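Local coordinates for glycosyl hydrolases family 31 family protein (Aspergillus niger, PDB 6DRU), which catalyses the hydrolytic release of alpha-xylose from the non-reducing terminal glucose of xyloglucan oligosaccharides, as a member of glycoside hydrolase family 31, at residues Thr489-Val499 with Tyr537-Trp547. Residues are numbered along the deposited sequence; the frame is centred on the assembly and turned at random.
Sequences TSVWDTLAVQV and YRELYVRWLAW. With NAG (2-acetamido-2-deoxy-beta-D-glucopyranose), chain E.
Leu540 and Leu495, one from each helix, both lie against a tryptophan of the other helix, and this reciprocal leucine-on-indole packing shows how two nearly parallel helices can be joined without any direct hydrogen bond between them. Leu540 can be followed outward. Its CB passes 3.8 Å from CZ2 of Trp492. CG, anti to the backbone N (chi1 175°), carries the branch to the start of the other helix, where CD1 lies over a face of Trp492, 3.5 Å from the centroid of the six-membered ring in a CH-pi contact, while CD2 reaches the main chain of Val491, the N-cap residue, 3.6 Å from its carbonyl C. Trp492 is also met at its edge by CG of Arg543, whose NH2 is hydrogen-bonded to the backbone O of Ala696. NE1 of Trp492 donates to a water that in turn donates to Glu539 OE1, a bridge back to the second helix; the other oxygen, OE2, is hydrogen-bonded to the backbone N of Asn658.

In the reciprocal half, CD1 of Leu495 sits 3.6 Å above the five-membered ring of Trp544, almost exactly on its normal, and also touches CE3 of Trp547 at 3.5 Å. CG2 of Thr494 meets the edge of Trp544, and CG2 of Val499 packs against Trp547, 3.5 Å from its CZ2. The axes run 10.9 Å apart at 12°, an alignment in keeping with neighbouring helices on the outside of the (beta/alpha)8 TIM barrel of this family.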
ATOM      1  N   THR A 489      28.875   1.871 -26.435  1.00 60.36           N
ATOM      2  CA  THR A 489      29.437   0.910 -27.373  1.00 65.63           C
ATOM      3  C   THR A 489      30.403   1.601 -28.329  1.00 70.32           C
ATOM      4  O   THR A 489      30.208   2.757 -28.713  1.00 62.14           O
ATOM      5  CB  THR A 489      28.335   0.205 -28.165  1.00 62.78           C
ATOM      6  OG1 THR A 489      27.375   1.167 -28.616  1.00 69.30           O
ATOM      7  CG2 THR A 489      27.639  -0.835 -27.300  1.00 67.99           C
ATOM      8  N   SER A 490      31.458   0.881 -28.705  1.00 68.70           N
ATOM      9  CA  SER A 490      32.498   1.424 -29.581  1.00 60.53           C
ATOM     10  C   SER A 490      32.113   1.197 -31.044  1.00 61.05           C
ATOM     11  O   SER A 490      32.655   0.345 -31.749  1.00 60.13           O
ATOM     12  CB  SER A 490      33.849   0.803 -29.250  1.00 59.27           C
ATOM     13  OG  SER A 490      34.240   1.106 -27.923  1.00 62.74           O
ATOM     14  N   VAL A 491      31.145   1.995 -31.496  1.00 60.30           N
ATOM     15  CA  VAL A 491      30.692   1.995 -32.881  1.00 57.41           C
ATOM     16  C   VAL A 491      30.502   3.440 -33.322  1.00 65.19           C
ATOM     17  O   VAL A 491      30.540   4.372 -32.516  1.00 56.30           O
ATOM     18  CB  VAL A 491      29.387   1.196 -33.081  1.00 57.37           C
ATOM     19  CG1 VAL A 491      29.641  -0.293 -32.921  1.00 52.94           C
ATOM     20  CG2 VAL A 491      28.318   1.672 -32.110  1.00 61.72           C
ATOM     21  N   TRP A 492      30.288   3.616 -34.629  1.00 72.49           N
ATOM     22  CA  TRP A 492      30.201   4.961 -35.192  1.00 67.75           C
ATOM     23  C   TRP A 492      28.949   5.689 -34.724  1.00 63.35           C
ATOM     24  O   TRP A 492      29.004   6.882 -34.405  1.00 66.77           O
ATOM     25  CB  TRP A 492      30.251   4.899 -36.718  1.00 68.91           C
ATOM     26  CG  TRP A 492      31.626   4.673 -37.246  1.00 62.93           C
ATOM     27  CD1 TRP A 492      32.149   3.501 -37.707  1.00 69.60           C
ATOM     28  CD2 TRP A 492      32.668   5.650 -37.360  1.00 60.02           C
ATOM     29  NE1 TRP A 492      33.451   3.688 -38.106  1.00 73.20           N
ATOM     30  CE2 TRP A 492      33.793   4.999 -37.902  1.00 62.38           C
ATOM     31  CE3 TRP A 492      32.756   7.014 -37.060  1.00 61.86           C
ATOM     32  CZ2 TRP A 492      34.992   5.664 -38.149  1.00 64.07           C
ATOM     33  CZ3 TRP A 492      33.948   7.671 -37.305  1.00 64.19           C
ATOM     34  CH2 TRP A 492      35.049   6.996 -37.845  1.00 68.24           C
ATOM     35  N   ASP A 493      27.811   4.991 -34.677  1.00 53.32           N
ATOM     36  CA  ASP A 493      26.564   5.642 -34.291  1.00 60.18           C
ATOM     37  C   ASP A 493      26.636   6.200 -32.876  1.00 63.32           C
ATOM     38  O   ASP A 493      26.031   7.240 -32.588  1.00 58.66           O
ATOM     39  CB  ASP A 493      25.397   4.661 -34.419  1.00 61.64           C
ATOM     40  CG  ASP A 493      24.053   5.316 -34.159  1.00 82.50           C
ATOM     41  OD1 ASP A 493      23.839   6.455 -34.628  1.00 80.95           O
ATOM     42  OD2 ASP A 493      23.206   4.689 -33.488  1.00 85.73           O
ATOM     43  N   THR A 494      27.372   5.532 -31.985  1.00 62.42           N
ATOM     44  CA  THR A 494      27.477   6.001 -30.608  1.00 61.67           C
ATOM     45  C   THR A 494      28.174   7.353 -30.533  1.00 64.25           C
ATOM     46  O   THR A 494      27.774   8.226 -29.754  1.00 62.32           O
ATOM     47  CB  THR A 494      28.217   4.969 -29.760  1.00 54.11           C
ATOM     48  OG1 THR A 494      27.460   3.755 -29.708  1.00 58.62           O
ATOM     49  CG2 THR A 494      28.431   5.487 -28.355  1.00 52.41           C
ATOM     50  N   LEU A 495      29.219   7.547 -31.339  1.00 64.21           N
ATOM     51  CA  LEU A 495      29.937   8.817 -31.311  1.00 62.93           C
ATOM     52  C   LEU A 495      29.027   9.981 -31.679  1.00 62.13           C
ATOM     53  O   LEU A 495      29.173  11.080 -31.134  1.00 58.45           O
ATOM     54  CB  LEU A 495      31.140   8.751 -32.253  1.00 55.65           C
ATOM     55  CG  LEU A 495      31.822  10.064 -32.638  1.00 59.42           C
ATOM     56  CD1 LEU A 495      32.560  10.645 -31.450  1.00 61.08           C
ATOM     57  CD2 LEU A 495      32.768   9.847 -33.804  1.00 71.21           C
ATOM     58  N   ALA A 496      28.067   9.753 -32.580  1.00 62.67           N
ATOM     59  CA  ALA A 496      27.156  10.820 -32.979  1.00 66.10           C
ATOM     60  C   ALA A 496      26.154  11.162 -31.883  1.00 67.98           C
ATOM     61  O   ALA A 496      25.762  12.327 -31.747  1.00 65.11           O
ATOM     62  CB  ALA A 496      26.420  10.428 -34.261  1.00 54.53           C
ATOM     63  N   VAL A 497      25.725  10.173 -31.094  1.00 70.33           N
ATOM     64  CA  VAL A 497      24.707  10.438 -30.083  1.00 70.58           C
ATOM     65  C   VAL A 497      25.290  11.084 -28.831  1.00 66.12           C
ATOM     66  O   VAL A 497      24.556  11.751 -28.092  1.00 65.51           O
ATOM     67  CB  VAL A 497      23.930   9.159 -29.723  1.00 57.72           C
ATOM     68  CG1 VAL A 497      23.461   8.452 -30.987  1.00 55.66           C
ATOM     69  CG2 VAL A 497      24.763   8.235 -28.863  1.00 58.92           C
ATOM     70  N   GLN A 498      26.588  10.899 -28.564  1.00 58.99           N
ATOM     71  CA  GLN A 498      27.178  11.458 -27.350  1.00 57.92           C
ATOM     72  C   GLN A 498      27.130  12.979 -27.348  1.00 66.27           C
ATOM     73  O   GLN A 498      27.062  13.592 -26.277  1.00 67.47           O
ATOM     74  CB  GLN A 498      28.625  10.988 -27.194  1.00 62.91           C
ATOM     75  CG  GLN A 498      28.785   9.492 -27.033  1.00 62.67           C
ATOM     76  CD  GLN A 498      27.816   8.913 -26.025  1.00 73.00           C
ATOM     77  OE1 GLN A 498      27.865   9.245 -24.842  1.00 82.74           O
ATOM     78  NE2 GLN A 498      26.930   8.041 -26.488  1.00 73.38           N
ATOM     79  N   VAL A 499      27.172  13.601 -28.527  1.00 66.63           N
ATOM     80  CA  VAL A 499      27.203  15.060 -28.604  1.00 67.43           C
ATOM     81  C   VAL A 499      25.921  15.650 -28.029  1.00 66.26           C
ATOM     82  O   VAL A 499      25.955  16.572 -27.206  1.00 63.52           O
ATOM     83  CB  VAL A 499      27.434  15.520 -30.054  1.00 70.09           C
ATOM     84  CG1 VAL A 499      27.584  17.033 -30.110  1.00 66.43           C
ATOM     85  CG2 VAL A 499      28.653  14.831 -30.638  1.00 65.80           C
ATOM     86  N   TYR A 537      38.591   0.017 -36.399  1.00 64.03           N
ATOM     87  CA  TYR A 537      38.434   0.701 -35.122  1.00 63.28           C
ATOM     88  C   TYR A 537      39.499   1.767 -34.905  1.00 63.38           C
ATOM     89  O   TYR A 537      39.243   2.761 -34.215  1.00 68.92           O
ATOM     90  CB  TYR A 537      38.465  -0.296 -33.963  1.00 62.19           C
ATOM     91  CG  TYR A 537      38.295   0.386 -32.628  1.00 62.34           C
ATOM     92  CD1 TYR A 537      37.078   0.952 -32.272  1.00 61.22           C
ATOM     93  CD2 TYR A 537      39.358   0.500 -31.742  1.00 61.69           C
ATOM     94  CE1 TYR A 537      36.918   1.592 -31.062  1.00 62.27           C
ATOM     95  CE2 TYR A 537      39.206   1.140 -30.528  1.00 58.79           C
ATOM     96  CZ  TYR A 537      37.984   1.683 -30.196  1.00 58.33           C
ATOM     97  OH  TYR A 537      37.823   2.321 -28.991  1.00 70.86           O
ATOM     98  N   ARG A 538      40.695   1.578 -35.465  1.00 61.48           N
ATOM     99  CA  ARG A 538      41.710   2.622 -35.391  1.00 62.22           C
ATOM    100  C   ARG A 538      41.203   3.924 -35.999  1.00 69.57           C
ATOM    101  O   ARG A 538      41.501   5.013 -35.496  1.00 64.21           O
ATOM    102  CB  ARG A 538      42.990   2.160 -36.085  1.00 66.74           C
ATOM    103  CG  ARG A 538      43.843   1.224 -35.251  1.00 59.75           C
ATOM    104  CD  ARG A 538      44.851   0.494 -36.116  1.00 59.52           C
ATOM    105  NE  ARG A 538      45.928  -0.089 -35.325  1.00 70.62           N
ATOM    106  CZ  ARG A 538      46.957  -0.752 -35.841  1.00 69.68           C
ATOM    107  NH1 ARG A 538      47.045  -0.920 -37.152  1.00 73.07           N
ATOM    108  NH2 ARG A 538      47.896  -1.247 -35.046  1.00 79.32           N
ATOM    109  N   GLU A 539      40.434   3.829 -37.087  1.00 59.19           N
ATOM    110  CA  GLU A 539      39.828   5.022 -37.672  1.00 63.74           C
ATOM    111  C   GLU A 539      38.826   5.651 -36.712  1.00 68.39           C
ATOM    112  O   GLU A 539      38.844   6.865 -36.482  1.00 57.65           O
ATOM    113  CB  GLU A 539      39.153   4.669 -38.997  1.00 68.17           C
ATOM    114  CG  GLU A 539      38.504   5.852 -39.698  1.00 66.51           C
ATOM    115  CD  GLU A 539      37.586   5.429 -40.827  1.00 78.82           C
ATOM    116  OE1 GLU A 539      37.297   4.218 -40.937  1.00 74.58           O
ATOM    117  OE2 GLU A 539      37.152   6.306 -41.605  1.00 84.62           O
ATOM    118  N   LEU A 540      37.946   4.828 -36.134  1.00 68.61           N
ATOM    119  CA  LEU A 540      36.941   5.337 -35.204  1.00 60.32           C
ATOM    120  C   LEU A 540      37.584   5.997 -33.991  1.00 62.07           C
ATOM    121  O   LEU A 540      37.142   7.066 -33.552  1.00 59.62           O
ATOM    122  CB  LEU A 540      36.011   4.205 -34.769  1.00 58.91           C
ATOM    123  CG  LEU A 540      34.974   4.548 -33.696  1.00 61.77           C
ATOM    124  CD1 LEU A 540      34.112   5.732 -34.117  1.00 57.15           C
ATOM    125  CD2 LEU A 540      34.111   3.336 -33.385  1.00 63.07           C
ATOM    126  N   TYR A 541      38.624   5.375 -33.429  1.00 56.82           N
ATOM    127  CA  TYR A 541      39.240   5.920 -32.225  1.00 52.17           C
ATOM    128  C   TYR A 541      39.887   7.273 -32.492  1.00 63.05           C
ATOM    129  O   TYR A 541      39.780   8.192 -31.672  1.00 61.29           O
ATOM    130  CB  TYR A 541      40.270   4.942 -31.662  1.00 50.19           C
ATOM    131  CG  TYR A 541      40.942   5.463 -30.412  1.00 57.05           C
ATOM    132  CD1 TYR A 541      40.307   5.391 -29.180  1.00 58.19           C
ATOM    133  CD2 TYR A 541      42.204   6.042 -30.464  1.00 59.76           C
ATOM    134  CE1 TYR A 541      40.911   5.873 -28.035  1.00 60.12           C
ATOM    135  CE2 TYR A 541      42.815   6.527 -29.325  1.00 58.12           C
ATOM    136  CZ  TYR A 541      42.163   6.439 -28.113  1.00 59.17           C
ATOM    137  OH  TYR A 541      42.765   6.918 -26.972  1.00 61.14           O
ATOM    138  N   VAL A 542      40.567   7.416 -33.631  1.00 65.18           N
ATOM    139  CA  VAL A 542      41.246   8.675 -33.928  1.00 60.18           C
ATOM    140  C   VAL A 542      40.230   9.790 -34.142  1.00 62.79           C
ATOM    141  O   VAL A 542      40.441  10.931 -33.714  1.00 57.22           O
ATOM    142  CB  VAL A 542      42.180   8.501 -35.139  1.00 60.19           C
ATOM    143  CG1 VAL A 542      42.688   9.850 -35.621  1.00 62.81           C
ATOM    144  CG2 VAL A 542      43.349   7.600 -34.770  1.00 56.27           C
ATOM    145  N   ARG A 543      39.106   9.478 -34.792  1.00 59.76           N
ATOM    146  CA  ARG A 543      38.021  10.449 -34.893  1.00 60.15           C
ATOM    147  C   ARG A 543      37.483  10.809 -33.514  1.00 67.31           C
ATOM    148  O   ARG A 543      37.225  11.984 -33.223  1.00 66.56           O
ATOM    149  CB  ARG A 543      36.900   9.898 -35.774  1.00 68.72           C
ATOM    150  CG  ARG A 543      37.281   9.672 -37.227  1.00 66.15           C
ATOM    151  CD  ARG A 543      37.568  10.983 -37.933  1.00 61.93           C
ATOM    152  NE  ARG A 543      37.557  10.825 -39.382  1.00 66.57           N
ATOM    153  CZ  ARG A 543      37.790  11.812 -40.241  1.00 68.39           C
ATOM    154  NH1 ARG A 543      38.053  13.032 -39.794  1.00 67.39           N
ATOM    155  NH2 ARG A 543      37.758  11.579 -41.546  1.00 59.53           N
ATOM    156  N   TRP A 544      37.312   9.806 -32.651  1.00 69.57           N
ATOM    157  CA  TRP A 544      36.752  10.034 -31.322  1.00 61.08           C
ATOM    158  C   TRP A 544      37.729  10.799 -30.436  1.00 59.38           C
ATOM    159  O   TRP A 544      37.347  11.758 -29.757  1.00 59.25           O
ATOM    160  CB  TRP A 544      36.378   8.691 -30.694  1.00 61.10           C
ATOM    161  CG  TRP A 544      35.235   8.740 -29.730  1.00 59.89           C
ATOM    162  CD1 TRP A 544      34.984   9.704 -28.798  1.00 66.89           C
ATOM    163  CD2 TRP A 544      34.188   7.772 -29.599  1.00 59.58           C
ATOM    164  NE1 TRP A 544      33.843   9.397 -28.096  1.00 62.59           N
ATOM    165  CE2 TRP A 544      33.335   8.215 -28.569  1.00 63.02           C
ATOM    166  CE3 TRP A 544      33.887   6.574 -30.255  1.00 61.93           C
ATOM    167  CZ2 TRP A 544      32.204   7.503 -28.180  1.00 72.03           C
ATOM    168  CZ3 TRP A 544      32.764   5.868 -29.866  1.00 62.65           C
ATOM    169  CH2 TRP A 544      31.936   6.335 -28.840  1.00 63.22           C
ATOM    170  N   LEU A 545      38.998  10.376 -30.424  1.00 65.15           N
ATOM    171  CA  LEU A 545      40.006  11.047 -29.607  1.00 53.34           C
ATOM    172  C   LEU A 545      40.170  12.505 -30.015  1.00 59.72           C
ATOM    173  O   LEU A 545      40.412  13.371 -29.167  1.00 62.04           O
ATOM    174  CB  LEU A 545      41.338  10.298 -29.716  1.00 56.03           C
ATOM    175  CG  LEU A 545      42.479  10.607 -28.740  1.00 56.33           C
ATOM    176  CD1 LEU A 545      43.294  11.821 -29.170  1.00 56.19           C
ATOM    177  CD2 LEU A 545      41.940  10.796 -27.331  1.00 60.26           C
ATOM    178  N   ALA A 546      40.046  12.795 -31.312  1.00 66.58           N
ATOM    179  CA  ALA A 546      40.148  14.175 -31.774  1.00 64.54           C
ATOM    180  C   ALA A 546      39.024  15.032 -31.205  1.00 67.73           C
ATOM    181  O   ALA A 546      39.234  16.205 -30.873  1.00 64.13           O
ATOM    182  CB  ALA A 546      40.139  14.219 -33.302  1.00 55.25           C
ATOM    183  N   TRP A 547      37.823  14.460 -31.081  1.00 62.87           N
ATOM    184  CA  TRP A 547      36.692  15.219 -30.557  1.00 58.32           C
ATOM    185  C   TRP A 547      36.891  15.572 -29.089  1.00 69.25           C
ATOM    186  O   TRP A 547      36.528  16.671 -28.654  1.00 66.94           O
ATOM    187  CB  TRP A 547      35.398  14.432 -30.749  1.00 57.08           C
ATOM    188  CG  TRP A 547      34.207  15.083 -30.117  1.00 61.12           C
ATOM    189  CD1 TRP A 547      33.883  16.408 -30.149  1.00 68.52           C
ATOM    190  CD2 TRP A 547      33.185  14.439 -29.347  1.00 59.87           C
ATOM    191  NE1 TRP A 547      32.720  16.629 -29.452  1.00 66.31           N
ATOM    192  CE2 TRP A 547      32.272  15.435 -28.949  1.00 67.72           C
ATOM    193  CE3 TRP A 547      32.953  13.117 -28.958  1.00 57.25           C
ATOM    194  CZ2 TRP A 547      31.146  15.151 -28.182  1.00 63.49           C
ATOM    195  CZ3 TRP A 547      31.835  12.836 -28.197  1.00 70.43           C
ATOM    196  CH2 TRP A 547      30.944  13.848 -27.817  1.00 71.32           C
TER
HETATM  197  C1  NAG E   2      20.520   7.100 -36.746  1.00 71.97           C
HETATM  198  C2  NAG E   2      19.212   6.337 -36.732  1.00 67.70           C
HETATM  199  C3  NAG E   2      19.362   4.961 -36.197  1.00 68.21           C
HETATM  200  C4  NAG E   2      20.523   4.244 -36.850  1.00 67.95           C
HETATM  201  C5  NAG E   2      21.770   5.095 -36.775  1.00 69.52           C
HETATM  202  C6  NAG E   2      22.906   4.403 -37.498  1.00 77.51           C
HETATM  203  C7  NAG E   2      17.144   7.666 -36.533  1.00 77.39           C
HETATM  204  C8  NAG E   2      16.147   8.412 -35.670  1.00 73.75           C
HETATM  205  N2  NAG E   2      18.269   7.043 -35.936  1.00 83.67           N
HETATM  206  O3  NAG E   2      18.152   4.260 -36.378  1.00 64.57           O
HETATM  207  O4  NAG E   2      20.754   3.030 -36.178  1.00 65.05           O
HETATM  208  O5  NAG E   2      21.521   6.340 -37.377  1.00 77.60           O
HETATM  209  O6  NAG E   2      22.550   4.195 -38.847  1.00 97.75           O
HETATM  210  O7  NAG E   2      16.982   7.602 -37.735  1.00 70.77           O
HETATM  211  O   HOH W   1      35.534   2.054 -39.487  1.00 56.48           O